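Local atomic coordinates of GCN5-related N-acetyltransferase (PDB entry 4MY0), a protein that probably transfers an acetyl group from acetyl-CoA to an amine, perhaps of an aminoglycoside, as a member of the GCN5-related N-acetyltransferase family. Residues C[71-77]-C[184-190]; C[170-175]-C[207-213]; C[290-294]-C[351-355]. One frame throughout, in Å; residues are numbered along the deposited sequence.

Interaction 1. Residues C[71-77]-C[184-190]; sequences FQQWWGG and ASGLLVW
Extended residues 71-75 run antiparallel to 184-190. Q72-V189 is the hydrogen-bonded pair: V189 N donates to Q72 O (2.8 Å), Q72 N weakly to V189 O (3.3 Å). In the non-hydrogen-bonded pair Q73-L188 (CA-CA 4.8 Å) the Q73 backbone bonds V80 of strand 78-90. W74 N binds L187 O (2.9 Å) and G186 N binds W74 O (2.7 Å). A CB on G186 (phi/psi 103/-36) would jam against S185 O. Q73 (chi1 and chi2 t) satisfies both carboxamide ends, as suits glutamine: NE2 donates to G186 O (2.8 Å), OE1 accepts from W75 NE1 (2.8 Å). Positive phi favours glycine at G76 and G77; G76 N donates to S185 OG (2.7 Å), G77 N to A184 O (2.9 Å). L188 CD1 lies over the F71 ring (4.1 Å to its centroid), whose edge meets the W190 six-membered ring face, T-shaped (centroids 4.9 Å apart, planes at 79°). Antiparallel pairing thus joins strand 188-189 to the end of strand 61-75, in one sheet shared by both GNAT regions.

Interaction 2. Residues C[170-175]-C[207-213]; sequences RFLELV and YLAEDGF
Residues 170-175 are regular helix, with L174 N to R170 O at 3.0 Å and V175 N to F171 O at 2.9 Å. The partner is a tight hairpin: strand 207-209 turns through E210 and D211 into the strand beginning at G212, and A209 N binds G212 O (2.8 Å). The helix axis passes 10.7 Å from that of strand 207-209 at 58°, and the closest CA pairs are L174-G212 (6.4 Å) and F171-F213 (7.2 Å).

Aromatic contact dominates. F171 (chi1 m) and F213 (chi1 p) stack face to face, planes at 18°, with F213 CB also over the F171 face. Being flat, the two phenyl rings can lie with centroids just 3.9 Å apart between helix and hairpin.

Apolar packing surrounds the stack. L174 CD1 reaches L208 CD1 (3.6 Å) and F213 CD1 (4.0 Å), V175 CG2 meets F213 CZ (3.5 Å), and F171 CE2 lies 4.1 Å from L208 CD1. A helix laid across a meander of antiparallel strands is characteristic of the GNAT alpha/beta fold, here in its second copy; strand 222-230 continues the sheet.

Polar contacts involve R170 and the turn. R170 bends once, at chi2 (p), its other chi angles being t. Its NH2 donates to E210 O (2.7 Å), its NE to water 1 (2.9 Å), which donates to A209 O (2.7 Å), and its NH1 makes a salt bridge with E173 OE2 (3.1 Å).

Interaction 3. Residues C[290-294]-C[351-355]; sequences AIAAR and LYAGT
Two helix ends meet in the sterol-carrier-protein-like region: 290-293 closes helix 287-293, and 351-352 closes helix 345-352, which ends in a Schellman motif at G354. Glycine suits that position because phi is positive (89°) and a CB would collide with the preceding carbonyl; G354 N binds L351 O at 3.0 Å. The closest CA pair is I291-Y352, 8.2 Å apart, so long side chains must span the gap.

Y352 gives up the most surface, 121 Å². Its chi1 is t and chi2 94°, carrying the ring across to helix 287-293, where OH donates to A290 O (2.7 Å). This carbonyl also accepts a weak bond from R294 N (3.2 Å). A tyrosine fits because it combines a broad apolar ring with a hydroxyl at the tip: its CE1 touches A290 CB (3.8 Å), whose small methyl group leaves room for the ring, and its CD1 lies 4.0 Å from I291 CD1. The W75 ring meets it edge-to-face, and L282 and L284 also pack on it.

R294, with 64 Å² covered, leaves the helix in extended conformation (psi 147°) with chi1 to chi3 all t. The chain thus lies along the Y352 ring, with CD over its face, 4.1 Å from the centroid. The guanidinium carbon CZ is 5.2 Å from the same centroid, at most a weak cation-pi attraction. With chi4 at -82°, the guanidinium edge of R294 meets the carbonyl of Y352: R294 NE makes a weak bond to Y352 O at 3.1 Å, and R294 NH2 a shorter one to Y352 O at 2.9 Å.

How the interactions relate
Of the segments in these contacts, 71-77 at the end of strand 61-75 comes first, and its partner follows 107 residues later, so interaction 1 closes a long loop that runs through the rest of the first GNAT region and on to helix 168-182. Before it closes, that helix opens interaction 2, which is completed only after 184-190 has passed; the two therefore cross, and they touch where W190 O lies 4.3 Å from L172 CD1. Both reach the same large sheet. Interaction 3 follows in series and closes a loop within the C-terminal sterol-carrier-like region. Its link to interaction 1 is W75, which packs on R294, Y352 and A353. Interactions 2 and 3 do not touch.

Interaction 1. Residues C[71-77]-C[184-190]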
ATOM      1  N   PHE C  71      23.573  33.013   2.161  1.00 28.56           N
ATOM      2  CA  PHE C  71      23.082  32.693   3.502  1.00 27.27           C
ATOM      3  C   PHE C  71      24.053  33.171   4.559  1.00 27.88           C
ATOM      4  O   PHE C  71      25.159  33.600   4.245  1.00 28.30           O
ATOM      5  CB  PHE C  71      22.981  31.182   3.688  1.00 22.38           C
ATOM      6  CG  PHE C  71      21.839  30.532   2.958  1.00 23.07           C
ATOM      7  CD1 PHE C  71      20.577  31.109   2.938  1.00 26.61           C
ATOM      8  CD2 PHE C  71      22.031  29.308   2.324  1.00 22.11           C
ATOM      9  CE1 PHE C  71      19.519  30.479   2.278  1.00 30.96           C
ATOM     10  CE2 PHE C  71      20.985  28.667   1.663  1.00 27.24           C
ATOM     11  CZ  PHE C  71      19.726  29.260   1.634  1.00 30.35           C
ATOM     12  N   GLN C  72      23.632  33.072   5.820  1.00 29.40           N
ATOM     13  CA  GLN C  72      24.567  32.941   6.928  1.00 31.67           C
ATOM     14  C   GLN C  72      24.215  31.609   7.568  1.00 29.07           C
ATOM     15  O   GLN C  72      23.113  31.084   7.346  1.00 27.24           O
ATOM     16  CB  GLN C  72      24.439  34.092   7.934  1.00 34.16           C
ATOM     17  CG  GLN C  72      24.551  35.476   7.303  1.00 41.03           C
ATOM     18  CD  GLN C  72      25.008  36.528   8.283  1.00 47.84           C
ATOM     19  OE1 GLN C  72      26.145  36.495   8.754  1.00 52.86           O
ATOM     20  NE2 GLN C  72      24.132  37.476   8.595  1.00 51.37           N
ATOM     21  N   GLN C  73      25.137  31.038   8.336  1.00 24.81           N
ATOM     22  CA  GLN C  73      24.856  29.764   8.996  1.00 23.42           C
ATOM     23  C   GLN C  73      25.353  29.821  10.428  1.00 28.24           C
ATOM     24  O   GLN C  73      26.458  30.304  10.703  1.00 24.59           O
ATOM     25  CB  GLN C  73      25.473  28.580   8.244  1.00 22.34           C
ATOM     26  CG  GLN C  73      24.886  27.227   8.667  1.00 26.47           C
ATOM     27  CD  GLN C  73      25.544  26.059   7.965  1.00 28.11           C
ATOM     28  OE1 GLN C  73      26.708  26.134   7.579  1.00 28.65           O
ATOM     29  NE2 GLN C  73      24.798  24.972   7.791  1.00 24.65           N
ATOM     30  N   TRP C  74      24.520  29.361  11.350  1.00 24.59           N
ATOM     31  CA  TRP C  74      24.894  29.385  12.758  1.00 29.18           C
ATOM     32  C   TRP C  74      25.955  28.324  13.012  1.00 29.33           C
ATOM     33  O   TRP C  74      25.820  27.189  12.551  1.00 26.01           O
ATOM     34  CB  TRP C  74      23.670  29.104  13.626  1.00 26.13           C
ATOM     35  CG  TRP C  74      22.717  30.270  13.730  1.00 27.05           C
ATOM     36  CD1 TRP C  74      21.593  30.494  12.979  1.00 27.01           C
ATOM     37  CD2 TRP C  74      22.807  31.363  14.653  1.00 28.34           C
ATOM     38  NE1 TRP C  74      20.982  31.660  13.384  1.00 28.24           N
ATOM     39  CE2 TRP C  74      21.706  32.212  14.412  1.00 29.06           C
ATOM     40  CE3 TRP C  74      23.716  31.704  15.660  1.00 29.07           C
ATOM     41  CZ2 TRP C  74      21.492  33.386  15.137  1.00 30.49           C
ATOM     42  CZ3 TRP C  74      23.498  32.863  16.390  1.00 30.44           C
ATOM     43  CH2 TRP C  74      22.395  33.692  16.125  1.00 31.14           C
ATOM     44  N   TRP C  75      27.017  28.699  13.721  1.00 25.70           N
ATOM     45  CA  TRP C  75      27.983  27.715  14.199  1.00 27.43           C
ATOM     46  C   TRP C  75      28.430  28.072  15.605  1.00 28.78           C
ATOM     47  O   TRP C  75      29.041  29.138  15.831  1.00 27.99           O
ATOM     48  CB  TRP C  75      29.172  27.588  13.241  1.00 26.58           C
ATOM     49  CG  TRP C  75      28.817  26.813  11.995  1.00 26.72           C
ATOM     50  CD1 TRP C  75      28.581  27.328  10.748  1.00 23.31           C
ATOM     51  CD2 TRP C  75      28.627  25.395  11.888  1.00 23.72           C
ATOM     52  NE1 TRP C  75      28.277  26.312   9.870  1.00 23.65           N
ATOM     53  CE2 TRP C  75      28.291  25.115  10.546  1.00 24.31           C
ATOM     54  CE3 TRP C  75      28.716  24.333  12.792  1.00 23.76           C
ATOM     55  CZ2 TRP C  75      28.043  23.815  10.087  1.00 21.76           C
ATOM     56  CZ3 TRP C  75      28.457  23.037  12.335  1.00 23.17           C
ATOM     57  CH2 TRP C  75      28.130  22.792  10.998  1.00 25.64           C
ATOM     58  N   GLY C  76      28.097  27.191  16.553  1.00 27.32           N
ATOM     59  CA  GLY C  76      28.349  27.445  17.964  1.00 28.63           C
ATOM     60  C   GLY C  76      27.768  28.762  18.429  1.00 29.47           C
ATOM     61  O   GLY C  76      28.394  29.491  19.201  1.00 30.50           O
ATOM     62  N   GLY C  77      26.570  29.094  17.954  1.00 29.58           N
ATOM     63  CA  GLY C  77      25.913  30.307  18.415  1.00 31.47           C
ATOM     64  C   GLY C  77      26.432  31.613  17.820  1.00 31.39           C
ATOM     65  O   GLY C  77      26.127  32.688  18.332  1.00 31.45           O
ATOM     66  N   ALA C 184      23.620  27.218  19.080  1.00 33.32           N
ATOM     67  CA  ALA C 184      23.139  26.344  18.021  1.00 31.66           C
ATOM     68  C   ALA C 184      24.081  26.335  16.819  1.00 30.01           C
ATOM     69  O   ALA C 184      24.797  27.310  16.560  1.00 28.82           O
ATOM     70  CB  ALA C 184      21.744  26.764  17.596  1.00 31.99           C
ATOM     71  N   SER C 185      24.056  25.233  16.072  1.00 26.43           N
ATOM     72  CA  SER C 185      24.884  25.098  14.880  1.00 24.80           C
ATOM     73  C   SER C 185      24.058  24.521  13.745  1.00 24.98           C
ATOM     74  O   SER C 185      23.155  23.703  13.974  1.00 24.78           O
ATOM     75  CB  SER C 185      26.071  24.167  15.162  1.00 24.89           C
ATOM     76  OG  SER C 185      27.033  24.787  15.997  1.00 31.03           O
ATOM     77  N   GLY C 186      24.375  24.931  12.523  1.00 23.24           N
ATOM     78  CA  GLY C 186      23.786  24.308  11.350  1.00 19.45           C
ATOM     79  C   GLY C 186      22.685  25.142  10.728  1.00 23.98           C
ATOM     80  O   GLY C 186      22.544  25.170   9.505  1.00 24.92           O
ATOM     81  N   LEU C 187      21.910  25.833  11.561  1.00 26.37           N
ATOM     82  CA  LEU C 187      20.718  26.546  11.086  1.00 23.99           C
ATOM     83  C   LEU C 187      20.994  27.672  10.076  1.00 26.55           C
ATOM     84  O   LEU C 187      21.981  28.404  10.202  1.00 26.79           O
ATOM     85  CB  LEU C 187      19.944  27.079  12.290  1.00 22.53           C
ATOM     86  CG  LEU C 187      19.373  25.918  13.097  1.00 28.79           C
ATOM     87  CD1 LEU C 187      19.807  25.949  14.545  1.00 27.64           C
ATOM     88  CD2 LEU C 187      17.861  25.902  12.976  1.00 31.15           C
ATOM     89  N   LEU C 188      20.112  27.808   9.084  1.00 26.38           N
ATOM     90  CA  LEU C 188      20.227  28.882   8.098  1.00 28.00           C
ATOM     91  C   LEU C 188      19.767  30.226   8.665  1.00 28.35           C
ATOM     92  O   LEU C 188      18.828  30.286   9.464  1.00 27.01           O
ATOM     93  CB  LEU C 188      19.391  28.580   6.854  1.00 28.70           C
ATOM     94  CG  LEU C 188      19.705  27.365   5.988  1.00 32.46           C
ATOM     95  CD1 LEU C 188      18.789  27.327   4.777  1.00 28.54           C
ATOM     96  CD2 LEU C 188      21.138  27.417   5.560  1.00 32.84           C
ATOM     97  N   VAL C 189      20.428  31.298   8.236  1.00 29.23           N
ATOM     98  CA  VAL C 189      19.937  32.657   8.442  1.00 32.75           C
ATOM     99  C   VAL C 189      19.498  33.193   7.078  1.00 31.89           C
ATOM    100  O   VAL C 189      20.310  33.276   6.153  1.00 28.20           O
ATOM    101  CB  VAL C 189      21.038  33.584   8.969  1.00 35.14           C
ATOM    102  CG1 VAL C 189      20.506  35.006   9.108  1.00 36.85           C
ATOM    103  CG2 VAL C 189      21.584  33.075  10.285  1.00 34.35           C
ATOM    104  N   TRP C 190      18.222  33.537   6.946  1.00 30.75           N
ATOM    105  CA  TRP C 190      17.707  34.089   5.700  1.00 32.94           C
ATOM    106  C   TRP C 190      17.678  35.606   5.779  1.00 35.50           C
ATOM    107  O   TRP C 190      17.540  36.170   6.864  1.00 37.60           O
ATOM    108  CB  TRP C 190      16.275  33.596   5.448  1.00 34.00           C
ATOM    109  CG  TRP C 190      16.147  32.137   5.144  1.00 32.95           C
ATOM    110  CD1 TRP C 190      16.038  31.110   6.043  1.00 32.22           C
ATOM    111  CD2 TRP C 190      16.086  31.539   3.843  1.00 35.36           C
ATOM    112  NE1 TRP C 190      15.929  29.909   5.372  1.00 31.70           N
ATOM    113  CE2 TRP C 190      15.953  30.151   4.020  1.00 31.71           C
ATOM    114  CE3 TRP C 190      16.138  32.047   2.542  1.00 36.97           C
ATOM    115  CZ2 TRP C 190      15.873  29.265   2.942  1.00 34.05           C
ATOM    116  CZ3 TRP C 190      16.055  31.169   1.479  1.00 33.46           C
ATOM    117  CH2 TRP C 190      15.929  29.803   1.680  1.00 31.18           C
TER

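Interaction 2. Residues C[170-175]-C[207-213]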
ATOM      1  N   ARG C 170      11.068  40.952  13.974  1.00 32.00           N
ATOM      2  CA  ARG C 170      10.848  40.384  15.304  1.00 28.83           C
ATOM      3  C   ARG C 170      11.182  38.892  15.344  1.00 30.60           C
ATOM      4  O   ARG C 170      11.747  38.402  16.331  1.00 29.54           O
ATOM      5  CB  ARG C 170       9.409  40.626  15.768  1.00 30.34           C
ATOM      6  CG  ARG C 170       9.083  40.008  17.118  1.00 29.96           C
ATOM      7  CD  ARG C 170      10.008  40.562  18.206  1.00 31.65           C
ATOM      8  NE  ARG C 170       9.647  40.073  19.535  1.00 30.89           N
ATOM      9  CZ  ARG C 170      10.361  40.310  20.631  1.00 39.97           C
ATOM     10  NH1 ARG C 170      11.482  41.020  20.544  1.00 39.96           N
ATOM     11  NH2 ARG C 170       9.962  39.837  21.810  1.00 37.98           N
ATOM     12  N   PHE C 171      10.841  38.171  14.274  1.00 29.36           N
ATOM     13  CA  PHE C 171      11.145  36.740  14.186  1.00 28.87           C
ATOM     14  C   PHE C 171      12.654  36.518  14.239  1.00 28.34           C
ATOM     15  O   PHE C 171      13.142  35.609  14.926  1.00 26.13           O
ATOM     16  CB  PHE C 171      10.590  36.145  12.886  1.00 24.11           C
ATOM     17  CG  PHE C 171       9.141  35.726  12.963  1.00 28.83           C
ATOM     18  CD1 PHE C 171       8.736  34.510  12.442  1.00 31.18           C
ATOM     19  CD2 PHE C 171       8.189  36.548  13.552  1.00 30.66           C
ATOM     20  CE1 PHE C 171       7.398  34.124  12.507  1.00 32.99           C
ATOM     21  CE2 PHE C 171       6.856  36.173  13.621  1.00 30.80           C
ATOM     22  CZ  PHE C 171       6.456  34.965  13.107  1.00 30.74           C
ATOM     23  N   LEU C 172      13.390  37.348  13.505  1.00 30.44           N
ATOM     24  CA  LEU C 172      14.849  37.264  13.493  1.00 31.26           C
ATOM     25  C   LEU C 172      15.463  37.547  14.855  1.00 30.59           C
ATOM     26  O   LEU C 172      16.449  36.914  15.229  1.00 29.23           O
ATOM     27  CB  LEU C 172      15.436  38.191  12.429  1.00 35.05           C
ATOM     28  CG  LEU C 172      15.326  37.540  11.052  1.00 39.67           C
ATOM     29  CD1 LEU C 172      15.674  38.511   9.920  1.00 42.84           C
ATOM     30  CD2 LEU C 172      16.210  36.290  11.013  1.00 40.25           C
ATOM     31  N   GLU C 173      14.890  38.498  15.589  1.00 31.69           N
ATOM     32  CA  GLU C 173      15.340  38.764  16.946  1.00 28.07           C
ATOM     33  C   GLU C 173      15.121  37.537  17.832  1.00 27.47           C
ATOM     34  O   GLU C 173      16.017  37.116  18.556  1.00 31.09           O
ATOM     35  CB  GLU C 173      14.611  39.981  17.544  1.00 29.54           C
ATOM     36  CG  GLU C 173      14.972  41.342  16.907  1.00 39.83           C
ATOM     37  CD  GLU C 173      14.312  42.532  17.616  1.00 44.82           C
ATOM     38  OE1 GLU C 173      14.764  43.683  17.405  1.00 46.01           O
ATOM     39  OE2 GLU C 173      13.347  42.323  18.390  1.00 43.63           O
ATOM     40  N   LEU C 174      13.919  36.971  17.782  1.00 26.91           N
ATOM     41  CA  LEU C 174      13.586  35.850  18.647  1.00 26.51           C
ATOM     42  C   LEU C 174      14.492  34.660  18.338  1.00 30.08           C
ATOM     43  O   LEU C 174      15.014  34.013  19.243  1.00 28.55           O
ATOM     44  CB  LEU C 174      12.126  35.463  18.468  1.00 26.92           C
ATOM     45  CG  LEU C 174      11.154  36.504  19.012  1.00 30.77           C
ATOM     46  CD1 LEU C 174       9.714  36.139  18.702  1.00 28.44           C
ATOM     47  CD2 LEU C 174      11.349  36.722  20.516  1.00 28.44           C
ATOM     48  N   VAL C 175      14.687  34.397  17.053  1.00 29.34           N
ATOM     49  CA  VAL C 175      15.530  33.290  16.612  1.00 34.46           C
ATOM     50  C   VAL C 175      16.961  33.532  17.086  1.00 33.10           C
ATOM     51  O   VAL C 175      17.621  32.619  17.595  1.00 30.56           O
ATOM     52  CB  VAL C 175      15.498  33.149  15.070  1.00 39.75           C
ATOM     53  CG1 VAL C 175      16.692  32.365  14.569  1.00 41.58           C
ATOM     54  CG2 VAL C 175      14.215  32.479  14.620  1.00 37.17           C
ATOM     55  N   TYR C 207       2.186  32.529  13.902  1.00 26.27           N
ATOM     56  CA  TYR C 207       1.678  33.100  15.156  1.00 23.71           C
ATOM     57  C   TYR C 207       2.828  33.550  16.023  1.00 30.73           C
ATOM     58  O   TYR C 207       3.889  32.923  16.023  1.00 29.22           O
ATOM     59  CB  TYR C 207       0.782  32.093  15.899  1.00 23.98           C
ATOM     60  CG  TYR C 207      -0.429  31.785  15.060  1.00 27.20           C
ATOM     61  CD1 TYR C 207      -1.535  32.614  15.094  1.00 28.70           C
ATOM     62  CD2 TYR C 207      -0.424  30.726  14.153  1.00 25.27           C
ATOM     63  CE1 TYR C 207      -2.623  32.380  14.282  1.00 32.17           C
ATOM     64  CE2 TYR C 207      -1.520  30.480  13.339  1.00 26.41           C
ATOM     65  CZ  TYR C 207      -2.615  31.317  13.412  1.00 31.72           C
ATOM     66  OH  TYR C 207      -3.719  31.104  12.620  1.00 39.57           O
ATOM     67  N   LEU C 208       2.611  34.641  16.755  1.00 26.61           N
ATOM     68  CA  LEU C 208       3.670  35.285  17.512  1.00 27.33           C
ATOM     69  C   LEU C 208       3.252  35.508  18.959  1.00 27.73           C
ATOM     70  O   LEU C 208       2.168  36.035  19.231  1.00 27.78           O
ATOM     71  CB  LEU C 208       4.017  36.628  16.867  1.00 30.62           C
ATOM     72  CG  LEU C 208       5.011  37.515  17.611  1.00 31.74           C
ATOM     73  CD1 LEU C 208       6.374  36.850  17.631  1.00 28.15           C
ATOM     74  CD2 LEU C 208       5.088  38.888  16.966  1.00 34.41           C
ATOM     75  N   ALA C 209       4.112  35.097  19.889  1.00 28.69           N
ATOM     76  CA  ALA C 209       3.940  35.447  21.300  1.00 32.14           C
ATOM     77  C   ALA C 209       5.047  36.431  21.679  1.00 30.43           C
ATOM     78  O   ALA C 209       5.891  36.757  20.846  1.00 28.95           O
ATOM     79  CB  ALA C 209       4.009  34.211  22.164  1.00 30.96           C
ATOM     80  N   GLU C 210       5.063  36.877  22.933  1.00 36.38           N
ATOM     81  CA  GLU C 210       6.094  37.803  23.419  1.00 39.78           C
ATOM     82  C   GLU C 210       7.512  37.233  23.273  1.00 40.40           C
ATOM     83  O   GLU C 210       8.457  37.965  22.957  1.00 41.42           O
ATOM     84  CB  GLU C 210       5.821  38.169  24.882  1.00 47.19           C
ATOM     85  CG  GLU C 210       6.807  39.153  25.493  1.00 60.30           C
ATOM     86  CD  GLU C 210       6.260  39.807  26.760  1.00 74.00           C
ATOM     87  OE1 GLU C 210       5.457  39.157  27.469  1.00 77.12           O
ATOM     88  OE2 GLU C 210       6.620  40.975  27.037  1.00 79.33           O
ATOM     89  N   ASP C 211       7.653  35.920  23.476  1.00 36.49           N
ATOM     90  CA  ASP C 211       8.970  35.281  23.436  1.00 33.57           C
ATOM     91  C   ASP C 211       8.976  33.993  22.614  1.00 33.27           C
ATOM     92  O   ASP C 211       9.565  32.979  23.023  1.00 33.32           O
ATOM     93  CB  ASP C 211       9.459  35.003  24.859  1.00 40.16           C
ATOM     94  CG  ASP C 211       8.576  34.004  25.591  1.00 47.38           C
ATOM     95  OD1 ASP C 211       9.073  33.325  26.513  1.00 51.20           O
ATOM     96  OD2 ASP C 211       7.384  33.895  25.229  1.00 47.65           O
ATOM     97  N   GLY C 212       8.330  34.032  21.449  1.00 28.39           N
ATOM     98  CA  GLY C 212       8.302  32.879  20.575  1.00 25.65           C
ATOM     99  C   GLY C 212       7.401  33.031  19.372  1.00 29.58           C
ATOM    100  O   GLY C 212       6.607  33.974  19.279  1.00 29.60           O
ATOM    101  N   PHE C 213       7.531  32.095  18.439  1.00 27.08           N
ATOM    102  CA  PHE C 213       6.631  32.049  17.295  1.00 26.85           C
ATOM    103  C   PHE C 213       6.517  30.649  16.704  1.00 24.41           C
ATOM    104  O   PHE C 213       7.328  29.776  16.987  1.00 21.75           O
ATOM    105  CB  PHE C 213       7.069  33.037  16.208  1.00 29.42           C
ATOM    106  CG  PHE C 213       8.375  32.685  15.530  1.00 29.62           C
ATOM    107  CD1 PHE C 213       9.539  33.376  15.841  1.00 28.03           C
ATOM    108  CD2 PHE C 213       8.427  31.705  14.541  1.00 29.58           C
ATOM    109  CE1 PHE C 213      10.737  33.077  15.203  1.00 28.89           C
ATOM    110  CE2 PHE C 213       9.623  31.391  13.903  1.00 30.40           C
ATOM    111  CZ  PHE C 213      10.780  32.078  14.230  1.00 28.78           C
TER
HETATM  112  O   HOH W   1       6.970  39.153  20.186  1.00 29.16           O

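Interaction 3. Residues C[290-294]-C[351-355]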
ATOM      1  N   ALA C 290      36.736  31.063   8.539  1.00 24.60           N
ATOM      2  CA  ALA C 290      35.686  30.192   9.077  1.00 23.35           C
ATOM      3  C   ALA C 290      35.893  29.945  10.583  1.00 23.47           C
ATOM      4  O   ALA C 290      34.934  29.918  11.371  1.00 23.32           O
ATOM      5  CB  ALA C 290      35.666  28.852   8.316  1.00 22.25           C
ATOM      6  N   ILE C 291      37.144  29.740  10.977  1.00 23.93           N
ATOM      7  CA  ILE C 291      37.451  29.500  12.381  1.00 27.42           C
ATOM      8  C   ILE C 291      37.220  30.781  13.189  1.00 29.48           C
ATOM      9  O   ILE C 291      36.628  30.749  14.270  1.00 31.05           O
ATOM     10  CB  ILE C 291      38.905  29.020  12.573  1.00 28.90           C
ATOM     11  CG1 ILE C 291      39.069  27.569  12.104  1.00 29.84           C
ATOM     12  CG2 ILE C 291      39.340  29.215  14.039  1.00 27.37           C
ATOM     13  CD1 ILE C 291      38.126  26.568  12.827  1.00 26.43           C
ATOM     14  N   ALA C 292      37.678  31.909  12.647  1.00 25.89           N
ATOM     15  CA  ALA C 292      37.545  33.197  13.320  1.00 34.16           C
ATOM     16  C   ALA C 292      36.092  33.560  13.592  1.00 32.58           C
ATOM     17  O   ALA C 292      35.796  34.224  14.580  1.00 31.58           O
ATOM     18  CB  ALA C 292      38.218  34.302  12.507  1.00 34.73           C
ATOM     19  N   ALA C 293      35.183  33.128  12.718  1.00 26.23           N
ATOM     20  CA  ALA C 293      33.774  33.500  12.865  1.00 28.66           C
ATOM     21  C   ALA C 293      32.953  32.485  13.678  1.00 33.06           C
ATOM     22  O   ALA C 293      31.824  32.780  14.078  1.00 36.25           O
ATOM     23  CB  ALA C 293      33.144  33.731  11.499  1.00 31.67           C
ATOM     24  N   ARG C 294      33.519  31.298  13.917  1.00 29.33           N
ATOM     25  CA  ARG C 294      32.810  30.229  14.620  1.00 29.78           C
ATOM     26  C   ARG C 294      32.684  30.517  16.115  1.00 30.51           C
ATOM     27  O   ARG C 294      33.567  31.129  16.707  1.00 34.53           O
ATOM     28  CB  ARG C 294      33.539  28.889  14.439  1.00 27.24           C
ATOM     29  CG  ARG C 294      32.669  27.665  14.779  1.00 24.97           C
ATOM     30  CD  ARG C 294      33.460  26.373  14.715  1.00 28.32           C
ATOM     31  NE  ARG C 294      32.621  25.168  14.602  1.00 28.95           N
ATOM     32  CZ  ARG C 294      32.026  24.572  15.637  1.00 29.57           C
ATOM     33  NH1 ARG C 294      32.161  25.081  16.857  1.00 31.43           N
ATOM     34  NH2 ARG C 294      31.297  23.469  15.465  1.00 32.03           N
ATOM     35  N   LEU C 351      35.257  17.895  10.658  1.00 27.31           N
ATOM     36  CA  LEU C 351      35.780  18.313  11.961  1.00 25.82           C
ATOM     37  C   LEU C 351      35.146  19.638  12.402  1.00 25.36           C
ATOM     38  O   LEU C 351      34.736  19.790  13.562  1.00 25.79           O
ATOM     39  CB  LEU C 351      37.306  18.449  11.904  1.00 25.72           C
ATOM     40  CG  LEU C 351      37.972  19.106  13.109  1.00 29.86           C
ATOM     41  CD1 LEU C 351      37.833  18.205  14.310  1.00 29.58           C
ATOM     42  CD2 LEU C 351      39.449  19.459  12.857  1.00 30.25           C
ATOM     43  N   TYR C 352      35.051  20.585  11.466  1.00 23.01           N
ATOM     44  CA  TYR C 352      34.443  21.895  11.723  1.00 23.27           C
ATOM     45  C   TYR C 352      32.994  21.735  12.159  1.00 25.12           C
ATOM     46  O   TYR C 352      32.479  22.525  12.956  1.00 23.75           O
ATOM     47  CB  TYR C 352      34.506  22.750  10.455  1.00 21.84           C
ATOM     48  CG  TYR C 352      34.040  24.185  10.615  1.00 23.44           C
ATOM     49  CD1 TYR C 352      34.954  25.195  10.894  1.00 25.26           C
ATOM     50  CD2 TYR C 352      32.698  24.538  10.455  1.00 22.72           C
ATOM     51  CE1 TYR C 352      34.549  26.512  11.036  1.00 24.12           C
ATOM     52  CE2 TYR C 352      32.278  25.867  10.581  1.00 21.89           C
ATOM     53  CZ  TYR C 352      33.221  26.843  10.871  1.00 25.83           C
ATOM     54  OH  TYR C 352      32.850  28.162  11.010  1.00 21.75           O
ATOM     55  N   ALA C 353      32.340  20.706  11.629  1.00 20.30           N
ATOM     56  CA  ALA C 353      30.938  20.454  11.935  1.00 26.89           C
ATOM     57  C   ALA C 353      30.738  19.687  13.243  1.00 29.32           C
ATOM     58  O   ALA C 353      29.600  19.432  13.632  1.00 33.02           O
ATOM     59  CB  ALA C 353      30.274  19.691  10.781  1.00 25.86           C
ATOM     60  N   GLY C 354      31.831  19.292  13.897  1.00 26.80           N
ATOM     61  CA  GLY C 354      31.748  18.549  15.147  1.00 26.94           C
ATOM     62  C   GLY C 354      31.690  17.024  15.033  1.00 29.21           C
ATOM     63  O   GLY C 354      31.388  16.335  16.003  1.00 29.83           O
ATOM     64  N   THR C 355      31.981  16.475  13.860  1.00 26.15           N
ATOM     65  CA  THR C 355      32.051  15.018  13.726  1.00 25.95           C
ATOM     66  C   THR C 355      33.204  14.486  14.598  1.00 31.17           C
ATOM     67  O   THR C 355      34.307  15.023  14.563  1.00 30.81           O
ATOM     68  CB  THR C 355      32.245  14.622  12.245  1.00 29.77           C
ATOM     69  OG1 THR C 355      31.234  15.262  11.453  1.00 30.82           O
ATOM     70  CG2 THR C 355      32.161  13.104  12.042  1.00 25.38           C
TER